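Long-range contacts in cell wall surface anchor family protein (Streptococcus agalactiae serogroup V, PDB 3TW0), which forms the adhesive tip of the group B streptococcal pilus and probably attaches the bacterium to host surfaces through its metal-binding von Willebrand factor A domain: residues S191-F196 with S293-I298; L233-V239 with Y275-W281; F321-V327 with N351-V355. The protein carries 2 engineered substitutions. All coordinates share one frame; numbering follows the deposited sequence.

Contact 1: S191-F196 with S293-I298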
loop_
_atom_site.group_PDB
_atom_site.type_symbol
_atom_site.label_atom_id
_atom_site.label_comp_id
_atom_site.label_asym_id
_atom_site.label_seq_id
_atom_site.Cartn_x
_atom_site.Cartn_y
_atom_site.Cartn_z
ATOM N N SER A 191 18.796 -12.680 -17.711
ATOM C CA SER A 191 18.288 -11.301 -17.741
ATOM C C SER A 191 17.115 -11.137 -16.781
ATOM O O SER A 191 16.385 -12.085 -16.515
ATOM C CB SER A 191 17.821 -10.897 -19.152
ATOM O OG SER A 191 16.619 -11.570 -19.457
ATOM N N TYR A 192 16.904 -9.916 -16.296
ATOM C CA TYR A 192 15.756 -9.676 -15.436
ATOM C C TYR A 192 14.424 -10.001 -16.143
ATOM O O TYR A 192 13.507 -10.529 -15.510
ATOM C CB TYR A 192 15.777 -8.244 -14.881
ATOM C CG TYR A 192 16.901 -8.006 -13.902
ATOM C CD1 TYR A 192 16.988 -8.784 -12.721
ATOM C CD2 TYR A 192 17.864 -6.993 -14.118
ATOM C CE1 TYR A 192 18.024 -8.581 -11.789
ATOM C CE2 TYR A 192 18.902 -6.770 -13.168
ATOM C CZ TYR A 192 18.954 -7.581 -12.022
ATOM O OH TYR A 192 19.916 -7.421 -11.080
ATOM N N GLN A 193 14.326 -9.712 -17.446
ATOM C CA GLN A 193 13.104 -10.066 -18.181
ATOM C C GLN A 193 12.851 -11.580 -18.152
ATOM O O GLN A 193 11.743 -12.024 -17.860
ATOM C CB GLN A 193 13.105 -9.537 -19.621
ATOM C CG GLN A 193 11.748 -9.769 -20.340
ATOM C CD GLN A 193 10.585 -9.022 -19.674
ATOM O OE1 GLN A 193 10.638 -7.807 -19.509
ATOM N NE2 GLN A 193 9.536 -9.752 -19.289
ATOM N N ASN A 194 13.881 -12.374 -18.434
ATOM C CA ASN A 194 13.724 -13.817 -18.355
ATOM C C ASN A 194 13.465 -14.292 -16.923
ATOM O O ASN A 194 12.763 -15.271 -16.714
ATOM C CB ASN A 194 14.923 -14.550 -18.984
ATOM C CG ASN A 194 14.956 -14.430 -20.519
ATOM O OD1 ASN A 194 13.914 -14.288 -21.158
ATOM N ND2 ASN A 194 16.158 -14.490 -21.107
ATOM N N GLN A 195 14.019 -13.595 -15.927
ATOM C CA GLN A 195 13.745 -13.959 -14.522
ATOM C C GLN A 195 12.274 -13.704 -14.219
ATOM O O GLN A 195 11.599 -14.537 -13.643
ATOM C CB GLN A 195 14.634 -13.167 -13.550
ATOM C CG GLN A 195 16.109 -13.559 -13.570
ATOM C CD GLN A 195 16.853 -12.983 -12.385
ATOM O OE1 GLN A 195 16.323 -12.952 -11.266
ATOM N NE2 GLN A 195 18.049 -12.497 -12.627
ATOM N N PHE A 196 11.774 -12.573 -14.672
ATOM C CA PHE A 196 10.374 -12.165 -14.422
ATOM C C PHE A 196 9.431 -13.174 -15.065
ATOM O O PHE A 196 8.536 -13.747 -14.407
ATOM C CB PHE A 196 10.164 -10.768 -15.015
ATOM C CG PHE A 196 8.782 -10.195 -14.808
ATOM C CD1 PHE A 196 8.429 -9.595 -13.596
ATOM C CD2 PHE A 196 7.844 -10.190 -15.865
ATOM C CE1 PHE A 196 7.164 -9.030 -13.431
ATOM C CE2 PHE A 196 6.593 -9.650 -15.695
ATOM C CZ PHE A 196 6.234 -9.073 -14.475
ATOM N N SER A 293 18.287 -2.181 -14.113
ATOM C CA SER A 293 17.996 -3.230 -15.076
ATOM C C SER A 293 17.889 -2.682 -16.503
ATOM O O SER A 293 17.256 -1.649 -16.739
ATOM C CB SER A 293 16.671 -3.907 -14.696
ATOM O OG SER A 293 16.182 -4.691 -15.780
ATOM N N ALA A 294 18.513 -3.369 -17.448
ATOM C CA ALA A 294 18.422 -3.000 -18.862
ATOM C C ALA A 294 17.330 -3.819 -19.552
ATOM O O ALA A 294 17.122 -3.713 -20.786
ATOM C CB ALA A 294 19.773 -3.231 -19.550
ATOM N N THR A 295 16.646 -4.664 -18.796
ATOM C CA THR A 295 15.470 -5.333 -19.374
ATOM C C THR A 295 14.197 -5.019 -18.577
ATOM O O THR A 295 13.676 -3.932 -18.679
ATOM C CB THR A 295 15.675 -6.859 -19.591
ATOM O OG1 THR A 295 15.885 -7.505 -18.330
ATOM C CG2 THR A 295 16.852 -7.149 -20.523
ATOM N N LYS A 296 13.690 -5.979 -17.807
ATOM C CA LYS A 296 12.443 -5.766 -17.087
ATOM C C LYS A 296 12.675 -4.683 -16.040
ATOM O O LYS A 296 13.698 -4.740 -15.326
ATOM C CB LYS A 296 12.022 -7.060 -16.365
ATOM C CG LYS A 296 10.698 -6.954 -15.556
ATOM C CD LYS A 296 9.492 -6.714 -16.493
ATOM C CE LYS A 296 8.344 -6.086 -15.761
ATOM N NZ LYS A 296 7.073 -5.944 -16.542
ATOM N N GLN A 297 11.716 -3.749 -15.929
ATOM C CA GLN A 297 11.733 -2.694 -14.896
ATOM C C GLN A 297 10.380 -2.537 -14.225
ATOM O O GLN A 297 9.336 -2.384 -14.907
ATOM C CB GLN A 297 12.168 -1.339 -15.464
ATOM C CG GLN A 297 13.655 -1.221 -15.877
ATOM C CD GLN A 297 13.972 0.123 -16.531
ATOM O OE1 GLN A 297 15.137 0.490 -16.708
ATOM N NE2 GLN A 297 12.943 0.857 -16.892
ATOM N N ILE A 298 10.385 -2.580 -12.895
ATOM C CA ILE A 298 9.169 -2.297 -12.115
ATOM C C ILE A 298 9.163 -0.784 -11.890
ATOM O O ILE A 298 10.147 -0.244 -11.408
ATOM C CB ILE A 298 9.166 -3.088 -10.784
ATOM C CG1 ILE A 298 9.324 -4.602 -11.043
ATOM C CG2 ILE A 298 7.959 -2.758 -9.907
ATOM C CD1 ILE A 298 8.175 -5.258 -11.815
HETATM O O HOH W 1 7.034 -7.829 -18.524
#
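Q193, in the first turn of helix 192-201, comes nearest the irregular loop 293-298 at K296, with the CA atoms of Q193 and K296 4.5 Å apart. One hydrogen bond joins the segments: Q193 N donates to T295 OG1 over 2.8 Å, bent to 144° at the hydrogen. S191 is the N-cap, its OG accepting from N194 N; T295 OG1 takes a second amide of the first turn, that of Q193. The loop is held in shape by an ST turn, T295 N bonding to S293 OG. S293 OG and CB lie against the Y192 ring, with CD2 of Y192 3.3 Å from S293 OG. The helix belongs to the long excursion between strands 165-172 and 319-324 of the von Willebrand factor A sheet, and the loop leads into helix 302-312 of the same excursion. K296 bends at chi2 (66°), which lays its chain over one face of F196: CE stands 3.8 Å from the ring centroid, almost on the normal, and NZ makes a cation-pi contact at 4.2 Å from that centroid. E303 forms a salt bridge with K296 NZ, and a water accepts from both this ammonium and Q193 NE2, which also donates to N197 OD1. Q193 OE1 touches K296 CD at 3.4 Å, while I298 CD1 reaches F196 CE1 at 4.2 Å.

Contact 2: L233-V239 with Y275-W281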
loop_
_atom_site.group_PDB
_atom_site.type_symbol
_atom_site.label_atom_id
_atom_site.label_comp_id
_atom_site.label_asym_id
_atom_site.label_seq_id
_atom_site.Cartn_x
_atom_site.Cartn_y
_atom_site.Cartn_z
ATOM N N LEU A 233 7.653 4.458 -8.935
ATOM C CA LEU A 233 9.028 4.358 -8.488
ATOM C C LEU A 233 9.837 5.263 -9.401
ATOM O O LEU A 233 9.463 5.445 -10.576
ATOM C CB LEU A 233 9.507 2.914 -8.584
ATOM C CG LEU A 233 8.887 1.981 -7.533
ATOM C CD1 LEU A 233 8.935 0.527 -7.972
ATOM C CD2 LEU A 233 9.538 2.169 -6.118
ATOM N N PHE A 234 10.945 5.799 -8.902
ATOM C CA PHE A 234 11.625 6.905 -9.608
ATOM C C PHE A 234 12.789 6.425 -10.452
ATOM O O PHE A 234 13.642 5.686 -9.979
ATOM C CB PHE A 234 12.057 8.019 -8.623
ATOM C CG PHE A 234 10.914 8.583 -7.825
ATOM C CD1 PHE A 234 9.861 9.233 -8.456
ATOM C CD2 PHE A 234 10.861 8.434 -6.448
ATOM C CE1 PHE A 234 8.777 9.756 -7.709
ATOM C CE2 PHE A 234 9.792 8.959 -5.689
ATOM C CZ PHE A 234 8.759 9.611 -6.321
ATOM N N SER A 235 12.799 6.840 -11.719
ATOM C CA SER A 235 13.946 6.554 -12.587
ATOM C C SER A 235 15.098 7.529 -12.321
ATOM O O SER A 235 16.271 7.149 -12.395
ATOM C CB SER A 235 13.554 6.511 -14.076
ATOM O OG SER A 235 12.758 7.638 -14.421
ATOM N N ASP A 236 14.751 8.766 -11.995
ATOM C CA ASP A 236 15.734 9.777 -11.622
ATOM C C ASP A 236 15.847 9.680 -10.094
ATOM O O ASP A 236 14.883 9.900 -9.362
ATOM C CB ASP A 236 15.269 11.165 -12.107
ATOM C CG ASP A 236 16.257 12.315 -11.771
ATOM O OD1 ASP A 236 17.313 12.123 -11.095
ATOM O OD2 ASP A 236 15.963 13.445 -12.223
ATOM N N ARG A 237 17.015 9.310 -9.610
ATOM C CA ARG A 237 17.187 9.052 -8.180
ATOM C C ARG A 237 17.486 10.317 -7.365
ATOM O O ARG A 237 17.479 10.273 -6.118
ATOM C CB ARG A 237 18.303 8.036 -7.986
ATOM C CG ARG A 237 18.054 6.763 -8.720
ATOM C CD ARG A 237 19.304 5.996 -8.919
ATOM N NE ARG A 237 19.030 4.678 -9.475
ATOM C CZ ARG A 237 19.961 3.780 -9.781
ATOM N NH1 ARG A 237 21.237 4.045 -9.573
ATOM N NH2 ARG A 237 19.603 2.595 -10.268
ATOM N N LYS A 238 17.734 11.427 -8.069
ATOM C CA LYS A 238 18.049 12.711 -7.432
ATOM C C LYS A 238 16.779 13.441 -7.059
ATOM O O LYS A 238 15.834 13.494 -7.862
ATOM C CB LYS A 238 18.896 13.585 -8.362
ATOM C CG LYS A 238 20.175 12.903 -8.765
ATOM C CD LYS A 238 20.858 13.561 -9.948
ATOM C CE LYS A 238 22.173 12.818 -10.217
ATOM N NZ LYS A 238 22.826 13.265 -11.487
ATOM N N VAL A 239 16.751 13.980 -5.842
ATOM C CA VAL A 239 15.633 14.799 -5.371
ATOM C C VAL A 239 15.804 16.176 -5.961
ATOM O O VAL A 239 16.844 16.772 -5.774
ATOM C CB VAL A 239 15.638 14.951 -3.835
ATOM C CG1 VAL A 239 14.469 15.853 -3.360
ATOM C CG2 VAL A 239 15.580 13.606 -3.186
ATOM N N TYR A 275 19.201 12.319 -2.490
ATOM C CA TYR A 275 18.654 11.286 -3.356
ATOM C C TYR A 275 17.480 10.650 -2.624
ATOM O O TYR A 275 17.440 10.597 -1.372
ATOM C CB TYR A 275 19.710 10.186 -3.646
ATOM C CG TYR A 275 20.945 10.682 -4.373
ATOM C CD1 TYR A 275 21.870 11.491 -3.728
ATOM C CD2 TYR A 275 21.176 10.348 -5.701
ATOM C CE1 TYR A 275 22.978 11.975 -4.379
ATOM C CE2 TYR A 275 22.312 10.826 -6.372
ATOM C CZ TYR A 275 23.198 11.632 -5.690
ATOM O OH TYR A 275 24.304 12.119 -6.306
ATOM N N TRP A 276 16.518 10.159 -3.401
ATOM C CA TRP A 276 15.460 9.343 -2.857
ATOM C C TRP A 276 16.145 8.108 -2.273
ATOM O O TRP A 276 17.141 7.637 -2.823
ATOM C CB TRP A 276 14.530 8.924 -3.988
ATOM C CG TRP A 276 13.887 10.087 -4.696
ATOM C CD1 TRP A 276 14.067 10.468 -5.987
ATOM C CD2 TRP A 276 12.954 11.006 -4.132
ATOM N NE1 TRP A 276 13.303 11.574 -6.269
ATOM C CE2 TRP A 276 12.609 11.923 -5.141
ATOM C CE3 TRP A 276 12.375 11.144 -2.861
ATOM C CZ2 TRP A 276 11.700 12.960 -4.928
ATOM C CZ3 TRP A 276 11.478 12.173 -2.651
ATOM C CH2 TRP A 276 11.144 13.062 -3.684
ATOM N N ARG A 277 15.646 7.597 -1.155
ATOM C CA ARG A 277 16.179 6.341 -0.621
ATOM C C ARG A 277 15.863 5.243 -1.651
ATOM O O ARG A 277 14.851 5.347 -2.381
ATOM C CB ARG A 277 15.556 6.039 0.735
ATOM C CG ARG A 277 15.900 7.047 1.802
ATOM C CD ARG A 277 15.373 6.611 3.174
ATOM N NE ARG A 277 16.112 5.461 3.643
ATOM C CZ ARG A 277 16.015 4.897 4.845
ATOM N NH1 ARG A 277 15.207 5.367 5.778
ATOM N NH2 ARG A 277 16.761 3.847 5.115
ATOM N N ASP A 278 16.732 4.233 -1.742
ATOM C CA ASP A 278 16.713 3.290 -2.864
ATOM C C ASP A 278 15.479 2.378 -2.959
ATOM O O ASP A 278 15.228 1.766 -4.012
ATOM C CB ASP A 278 18.029 2.506 -2.996
ATOM C CG ASP A 278 18.276 1.528 -1.840
ATOM O OD1 ASP A 278 17.329 0.947 -1.289
ATOM O OD2 ASP A 278 19.452 1.328 -1.502
ATOM N N TYR A 279 14.685 2.331 -1.892
ATOM C CA TYR A 279 13.407 1.655 -1.949
ATOM C C TYR A 279 12.354 2.470 -2.737
ATOM O O TYR A 279 11.285 1.969 -3.035
ATOM C CB TYR A 279 12.900 1.240 -0.555
ATOM C CG TYR A 279 12.809 2.338 0.473
ATOM C CD1 TYR A 279 13.610 2.307 1.622
ATOM C CD2 TYR A 279 11.912 3.382 0.326
ATOM C CE1 TYR A 279 13.519 3.314 2.584
ATOM C CE2 TYR A 279 11.812 4.367 1.268
ATOM C CZ TYR A 279 12.622 4.328 2.406
ATOM O OH TYR A 279 12.510 5.344 3.342
ATOM N N ASN A 280 12.688 3.692 -3.119
ATOM C CA ASN A 280 11.828 4.457 -4.031
ATOM C C ASN A 280 12.206 4.415 -5.510
ATOM O O ASN A 280 11.520 5.036 -6.326
ATOM C CB ASN A 280 11.716 5.919 -3.573
ATOM C CG ASN A 280 10.725 6.089 -2.435
ATOM O OD1 ASN A 280 9.611 5.538 -2.479
ATOM N ND2 ASN A 280 11.118 6.851 -1.407
ATOM N N TRP A 281 13.284 3.706 -5.845
ATOM C CA TRP A 281 13.882 3.699 -7.176
ATOM C C TRP A 281 13.205 2.695 -8.095
ATOM O O TRP A 281 12.701 1.667 -7.650
ATOM C CB TRP A 281 15.352 3.253 -7.095
ATOM C CG TRP A 281 16.309 4.198 -6.397
ATOM C CD1 TRP A 281 16.000 5.371 -5.741
ATOM C CD2 TRP A 281 17.726 4.011 -6.224
ATOM N NE1 TRP A 281 17.140 5.944 -5.225
ATOM C CE2 TRP A 281 18.212 5.127 -5.490
ATOM C CE3 TRP A 281 18.636 3.024 -6.639
ATOM C CZ2 TRP A 281 19.561 5.281 -5.168
ATOM C CZ3 TRP A 281 19.980 3.172 -6.301
ATOM C CH2 TRP A 281 20.436 4.309 -5.585
#
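R237 and W281 both carry CG anti to the carbonyl carbon (chi1 -57° in R237), and R237 then runs extended from CG to NE across the indole at about a right angle. CD of R237 sits 3.5 Å from the centroid of the W281 six-membered ring, nearly on the normal, and the guanidinium lies flat beyond it, planes at 9° and R237 NE 3.3 Å from W281 CE3. D278 CB covers the opposite face of this indole, whose NE1 donates to W276 O from above the carbonyl plane. The far end of R237 is held by K290, whose carbonyl oxygen accepts from NH2. W276 is sandwiched too: the F234 ring stacks face to face on its five-membered ring, centroids 4.4 Å apart and planes at 24°, while V239 CG2 lies 3.9 Å from the centroid of its six-membered ring on the other face. Here the loop 233-239 pairs at K238 with Y275 of strand 271-276, a member of the antiparallel sheet that is separate from the parallel A-domain sheet, and at F234 with W281, just after the 3-10 turn 278-280; both are isolated beta bridges. F234 N donates to N280 O at 2.7 Å; W276 N bonds to R237 O at 2.9 Å. An Asx turn, K238 N to D236 OD1, shapes the loop between the bridges, and D236 O lies at the edge of the W276 indole. K238 lies alongside Y275, with CG 3.8 Å from CE2 of the tyrosine.

Contact 3: F321-V327 with N351-V355. Engineered in segment 351-355: C353 (natural residue Thr).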
loop_
_atom_site.group_PDB
_atom_site.type_symbol
_atom_site.label_atom_id
_atom_site.label_comp_id
_atom_site.label_asym_id
_atom_site.label_seq_id
_atom_site.Cartn_x
_atom_site.Cartn_y
_atom_site.Cartn_z
ATOM N N PHE A 321 -14.668 -7.427 -4.828
ATOM C CA PHE A 321 -15.312 -6.215 -5.295
ATOM C C PHE A 321 -14.541 -5.001 -4.792
ATOM O O PHE A 321 -14.218 -4.928 -3.601
ATOM C CB PHE A 321 -16.772 -6.122 -4.800
ATOM C CG PHE A 321 -17.654 -7.271 -5.220
ATOM C CD1 PHE A 321 -17.218 -8.242 -6.114
ATOM C CD2 PHE A 321 -18.948 -7.373 -4.720
ATOM C CE1 PHE A 321 -18.058 -9.308 -6.507
ATOM C CE2 PHE A 321 -19.790 -8.426 -5.109
ATOM C CZ PHE A 321 -19.339 -9.394 -6.013
ATOM N N THR A 322 -14.272 -4.050 -5.690
ATOM C CA THR A 322 -13.570 -2.834 -5.333
ATOM C C THR A 322 -14.454 -1.580 -5.522
ATOM O O THR A 322 -15.043 -1.367 -6.595
ATOM C CB THR A 322 -12.263 -2.691 -6.125
ATOM O OG1 THR A 322 -11.579 -3.933 -6.126
ATOM C CG2 THR A 322 -11.325 -1.672 -5.481
ATOM N N VAL A 323 -14.517 -0.751 -4.494
ATOM C CA VAL A 323 -15.306 0.478 -4.527
ATOM C C VAL A 323 -14.406 1.701 -4.464
ATOM O O VAL A 323 -13.689 1.912 -3.481
ATOM C CB VAL A 323 -16.402 0.480 -3.450
ATOM C CG1 VAL A 323 -16.963 1.897 -3.197
ATOM C CG2 VAL A 323 -17.513 -0.448 -3.895
ATOM N N GLY A 324 -14.438 2.478 -5.542
ATOM C CA GLY A 324 -13.605 3.667 -5.689
ATOM C C GLY A 324 -14.167 4.921 -5.059
ATOM O O GLY A 324 -15.306 5.307 -5.293
ATOM N N ILE A 325 -13.369 5.585 -4.256
ATOM C CA ILE A 325 -13.864 6.789 -3.605
ATOM C C ILE A 325 -13.075 8.026 -4.008
ATOM O O ILE A 325 -11.868 8.089 -3.794
ATOM C CB ILE A 325 -13.879 6.628 -2.070
ATOM C CG1 ILE A 325 -14.779 5.444 -1.680
ATOM C CG2 ILE A 325 -14.316 7.951 -1.388
ATOM C CD1 ILE A 325 -15.676 5.721 -0.557
ATOM N N GLY A 326 -13.773 9.009 -4.567
ATOM C CA GLY A 326 -13.175 10.274 -5.015
ATOM C C GLY A 326 -11.877 10.078 -5.784
ATOM O O GLY A 326 -10.823 10.547 -5.347
ATOM N N VAL A 327 -11.961 9.396 -6.924
ATOM C CA VAL A 327 -10.778 8.835 -7.613
ATOM C C VAL A 327 -10.102 9.874 -8.509
ATOM O O VAL A 327 -10.706 10.342 -9.492
ATOM C CB VAL A 327 -11.179 7.579 -8.473
ATOM C CG1 VAL A 327 -9.968 6.965 -9.222
ATOM C CG2 VAL A 327 -11.866 6.514 -7.603
ATOM N N ASN A 351 -16.735 -5.512 -11.434
ATOM C CA ASN A 351 -16.700 -5.596 -9.977
ATOM C C ASN A 351 -15.869 -4.473 -9.372
ATOM O O ASN A 351 -15.715 -4.405 -8.162
ATOM C CB ASN A 351 -16.255 -6.972 -9.498
ATOM C CG ASN A 351 -17.275 -8.054 -9.823
ATOM O OD1 ASN A 351 -18.486 -7.885 -9.618
ATOM N ND2 ASN A 351 -16.792 -9.173 -10.319
ATOM N N TYR A 352 -15.317 -3.620 -10.230
ATOM C CA TYR A 352 -14.957 -2.283 -9.830
ATOM C C TYR A 352 -16.158 -1.325 -10.027
ATOM O O TYR A 352 -16.672 -1.215 -11.121
ATOM C CB TYR A 352 -13.740 -1.724 -10.599
ATOM C CG TYR A 352 -13.630 -0.236 -10.316
ATOM C CD1 TYR A 352 -13.329 0.204 -9.031
ATOM C CD2 TYR A 352 -13.923 0.733 -11.296
ATOM C CE1 TYR A 352 -13.266 1.561 -8.711
ATOM C CE2 TYR A 352 -13.851 2.136 -10.975
ATOM C CZ TYR A 352 -13.537 2.518 -9.663
ATOM O OH TYR A 352 -13.457 3.838 -9.268
ATOM N N CYS A 353 -16.586 -0.634 -8.972
ATOM C CA CYS A 353 -17.649 0.363 -9.082
ATOM C C CYS A 353 -17.168 1.631 -8.401
ATOM O O CYS A 353 -16.559 1.563 -7.321
ATOM C CB CYS A 353 -18.940 -0.122 -8.389
ATOM S SG CYS A 353 -19.567 -1.751 -8.895
ATOM N N ASN A 354 -17.433 2.788 -9.014
ATOM C CA ASN A 354 -17.359 4.024 -8.251
ATOM C C ASN A 354 -18.433 3.937 -7.187
ATOM O O ASN A 354 -19.478 3.292 -7.392
ATOM C CB ASN A 354 -17.569 5.274 -9.105
ATOM C CG ASN A 354 -17.030 6.534 -8.429
ATOM O OD1 ASN A 354 -17.632 7.082 -7.461
ATOM N ND2 ASN A 354 -15.863 6.987 -8.907
ATOM N N VAL A 355 -18.151 4.523 -6.035
ATOM C CA VAL A 355 -19.114 4.569 -4.949
ATOM C C VAL A 355 -20.382 5.309 -5.402
ATOM O O VAL A 355 -21.500 4.949 -5.005
ATOM C CB VAL A 355 -18.494 5.188 -3.665
ATOM C CG1 VAL A 355 -18.228 6.694 -3.851
ATOM C CG2 VAL A 355 -19.398 4.911 -2.436
HETATM O O HOH W 2 -16.580 8.764 -5.882
HETATM O O HOH W 3 -14.610 9.368 -7.857
#
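Strands 321-324 and 352-354, within F321-V327 and N351-V355, pair in parallel as the last two of the central sheet of the von Willebrand factor A fold, joined by helix 335-344 in a beta-alpha-beta unit. Their short axes lie 4.7 Å apart and diverge by 23°. The tight part is the backbone ladder: T322 N to N351 O, C353 N to T322 O, G324 N to C353 O and V355 N to G324 O, the second nearly straight at 166°. On one sheet face V323 CG1 packs at 3.7 Å on V355 CB; C353, an engineered cysteine, points to the same face and is disulfide-bonded to C360 of helix 358-366. I325 CG1 also meets V355 CB, and I325 packs on helix 33-48. On the other face the Y352 ring lies forward along the partner strand, toward G324 and V327, its CG anti to the backbone N (chi1 168°). CE1 of Y352 thus comes within 3.5 Å of G324 N, and its OH lies 3.6 Å from G324 CA, a close approach over a residue without a side chain. Helix 335-344 covers this face through M342, which touches T322 and Y352. Beyond G324 the strands part and the contact becomes looser and wetter. V327 CG2 still reaches Y352 OH at 3.5 Å, but two waters lie between N354 and the backbone of G326 and V327. N354 OD1 accepts from D356 N. One water accepts from G326 N, its very short approach to N354 OD1 being doubtful; the other accepts from both V327 N and N354 ND2, the latter at 2.9 Å.

Overall arrangement
Contact 3 is the buried one, within the parallel sheet of the A domain, whereas contacts 1 and 2 are partly buried and belong to the long excursion between strands 165-172 and 319-324. Contact 2 is nested in the loop closed by contact 1, and the two touch where I298 O meets L233 CD1; contact 3 follows later in the chain, about 18 Å from contact 2 between nearest atoms and on the opposite side of the chain's centre. Regular parallel backbone bonding dominates contact 3. Contact 2 has isolated bridges and relies on stacked aromatic and guanidinium groups, while contact 1 joins a helix start to a loop through one hydrogen bond and a lysine over a phenyl ring.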